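Local coordinates for Exo-1,5-alpha-l-arabinofuranobiosidase (Gibberella zeae, PDB 2YDT), which probably releases arabinobiose from the ends of alpha-1,5-arabinan, and binds arabinofuranose and an iminosugar inhibitor in its pocket, at residues Asp240-Val245 and His261-Ser266. Sequence-based numbering, arbitrary orientation. Where two conformers were deposited one is given.
Sequences DYWFPV and HHQIVS
A single backbone hydrogen bond joins Val245 to Ile264: the amide N of Ile264 lies 3.0 Å from O of Val245 and the bond is nearly straight, 175° at the hydrogen. Next to it the two aliphatic side chains run alongside each other in the same direction, and CD1 of Ile264 meets CG1 of Val245 at 3.7 Å. In the isoleucine CG1 is anti to the carbonyl carbon, and CD1 continues the chain in an extended course. Gln263 makes the second link. With CG anti to the backbone N (chi1 -172°) and the chain extended beyond it, its amide comes to the six-membered ring of Trp242, where NE2 stands 3.7 Å from CH2. The approach is oblique, with amide and indole planes 78° apart. Pro244 completes this corner, its CB 4.0 Å from NE2 of Gln263 and its CD over one face of the indole, toward the rim; NE1 of Trp242 is hydrogen-bonded to O of Pro233. The example shows an edge strand, 262-263, of a four-stranded antiparallel blade, consistent with a sialidase-like beta-propeller: the contact joins the residue just after it to the first residue of strand 245-250, where Val245 also packs on Val226 of strand 223-230.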
loop_
_atom_site.group_PDB
_atom_site.type_symbol
_atom_site.label_atom_id
_atom_site.label_comp_id
_atom_site.label_asym_id
_atom_site.label_seq_id
_atom_site.Cartn_x
_atom_site.Cartn_y
_atom_site.Cartn_z
ATOM N N ASP A 240 11.179 -22.491 -6.947
ATOM C CA ASP A 240 10.506 -22.694 -8.219
ATOM C C ASP A 240 9.525 -21.544 -8.537
ATOM O O ASP A 240 8.901 -21.545 -9.598
ATOM C CB ASP A 240 9.754 -24.029 -8.207
ATOM C CG ASP A 240 10.696 -25.238 -8.204
ATOM O OD1 ASP A 240 11.675 -25.242 -8.986
ATOM O OD2 ASP A 240 10.442 -26.170 -7.415
ATOM N N TYR A 241 9.385 -20.590 -7.618
ATOM C CA TYR A 241 8.355 -19.513 -7.755
ATOM C C TYR A 241 8.741 -18.355 -6.808
ATOM O O TYR A 241 9.015 -18.586 -5.624
ATOM C CB TYR A 241 6.969 -20.071 -7.408
ATOM C CG TYR A 241 5.772 -19.211 -7.826
ATOM C CD1 TYR A 241 5.046 -19.505 -8.964
ATOM C CD2 TYR A 241 5.408 -18.096 -7.098
ATOM C CE1 TYR A 241 3.968 -18.714 -9.358
ATOM C CE2 TYR A 241 4.338 -17.307 -7.482
ATOM C CZ TYR A 241 3.608 -17.634 -8.590
ATOM O OH TYR A 241 2.551 -16.853 -8.990
ATOM N N TRP A 242 8.798 -17.124 -7.314
ATOM C CA TRP A 242 9.093 -16.002 -6.458
ATOM C C TRP A 242 8.323 -14.744 -6.891
ATOM O O TRP A 242 7.526 -14.811 -7.843
ATOM C CB TRP A 242 10.604 -15.730 -6.351
ATOM C CG TRP A 242 11.278 -15.149 -7.549
ATOM C CD1 TRP A 242 11.041 -15.447 -8.849
ATOM C CD2 TRP A 242 12.332 -14.187 -7.546
ATOM N NE1 TRP A 242 11.843 -14.712 -9.651
ATOM C CE2 TRP A 242 12.689 -13.964 -8.888
ATOM C CE3 TRP A 242 12.997 -13.488 -6.547
ATOM C CZ2 TRP A 242 13.669 -13.056 -9.259
ATOM C CZ3 TRP A 242 14.003 -12.625 -6.907
ATOM C CH2 TRP A 242 14.328 -12.409 -8.268
ATOM N N PHE A 243 8.515 -13.668 -6.143
ATOM C CA PHE A 243 7.728 -12.436 -6.270
ATOM C C PHE A 243 8.624 -11.204 -6.465
ATOM O O PHE A 243 8.546 -10.221 -5.728
ATOM C CB PHE A 243 6.842 -12.280 -5.007
ATOM C CG PHE A 243 5.824 -13.394 -4.801
ATOM C CD1 PHE A 243 4.509 -13.265 -5.226
ATOM C CD2 PHE A 243 6.195 -14.578 -4.178
ATOM C CE1 PHE A 243 3.598 -14.313 -5.039
ATOM C CE2 PHE A 243 5.285 -15.593 -3.984
ATOM C CZ PHE A 243 3.992 -15.458 -4.401
ATOM N N PRO A 244 9.454 -11.186 -7.522
ATOM C CA PRO A 244 10.323 -10.040 -7.730
ATOM C C PRO A 244 9.575 -8.715 -7.970
ATOM O O PRO A 244 8.472 -8.720 -8.517
ATOM C CB PRO A 244 11.122 -10.447 -8.985
ATOM C CG PRO A 244 10.230 -11.355 -9.705
ATOM C CD PRO A 244 9.547 -12.161 -8.618
ATOM N N VAL A 245 10.137 -7.619 -7.485
ATOM C CA VAL A 245 9.548 -6.295 -7.690
ATOM C C VAL A 245 9.734 -5.843 -9.142
ATOM O O VAL A 245 10.875 -5.755 -9.649
ATOM C CB VAL A 245 10.055 -5.258 -6.695
ATOM C CG1 VAL A 245 9.328 -3.909 -6.906
ATOM C CG2 VAL A 245 9.838 -5.759 -5.235
ATOM N N HIS A 261 7.480 -3.869 -19.031
ATOM C CA HIS A 261 7.780 -4.060 -17.625
ATOM C C HIS A 261 9.290 -4.056 -17.369
ATOM O O HIS A 261 10.102 -4.252 -18.294
ATOM C CB HIS A 261 7.090 -5.317 -17.045
ATOM C CG HIS A 261 7.559 -6.642 -17.583
ATOM N ND1 HIS A 261 6.814 -7.792 -17.416
ATOM C CD2 HIS A 261 8.659 -7.009 -18.302
ATOM C CE1 HIS A 261 7.446 -8.807 -17.986
ATOM N NE2 HIS A 261 8.546 -8.354 -18.556
ATOM N N HIS A 262 9.645 -3.802 -16.120
ATOM C CA HIS A 262 11.040 -3.701 -15.689
ATOM C C HIS A 262 11.214 -4.303 -14.313
ATOM O O HIS A 262 10.535 -3.891 -13.398
ATOM C CB HIS A 262 11.499 -2.270 -15.637
ATOM C CG HIS A 262 11.312 -1.525 -16.916
ATOM N ND1 HIS A 262 12.205 -1.634 -17.967
ATOM C CD2 HIS A 262 10.332 -0.684 -17.332
ATOM C CE1 HIS A 262 11.788 -0.877 -18.965
ATOM N NE2 HIS A 262 10.653 -0.300 -18.615
ATOM N N GLN A 263 12.170 -5.218 -14.156
ATOM C CA GLN A 263 12.559 -5.674 -12.834
ATOM C C GLN A 263 13.434 -4.653 -12.149
ATOM O O GLN A 263 14.288 -4.036 -12.802
ATOM C CB GLN A 263 13.393 -6.982 -12.947
ATOM C CG GLN A 263 13.669 -7.610 -11.610
ATOM C CD GLN A 263 14.460 -8.906 -11.744
ATOM O OE1 GLN A 263 14.789 -9.328 -12.889
ATOM N NE2 GLN A 263 14.710 -9.573 -10.623
ATOM N N ILE A 264 13.266 -4.472 -10.839
ATOM C CA ILE A 264 14.190 -3.660 -10.060
ATOM C C ILE A 264 15.380 -4.514 -9.682
ATOM O O ILE A 264 15.238 -5.519 -9.012
ATOM C CB ILE A 264 13.599 -3.083 -8.750
ATOM C CG1 ILE A 264 12.484 -2.125 -9.072
ATOM C CG2 ILE A 264 14.723 -2.336 -7.946
ATOM C CD1 ILE A 264 11.871 -1.384 -7.828
ATOM N N VAL A 265 16.570 -4.105 -10.136
ATOM C CA VAL A 265 17.838 -4.755 -9.748
ATOM C C VAL A 265 18.785 -3.615 -9.408
ATOM O O VAL A 265 18.988 -2.731 -10.237
ATOM C CB VAL A 265 18.417 -5.617 -10.895
ATOM C CG1 VAL A 265 19.739 -6.318 -10.462
ATOM C CG2 VAL A 265 17.439 -6.702 -11.373
ATOM N N SER A 266 19.340 -3.581 -8.189
ATOM C CA SER A 266 20.238 -2.474 -7.821
ATOM C C SER A 266 21.616 -2.713 -8.464
ATOM O O SER A 266 21.863 -3.802 -8.981
ATOM C CB SER A 266 20.366 -2.287 -6.297
ATOM O OG SER A 266 20.929 -3.414 -5.672
#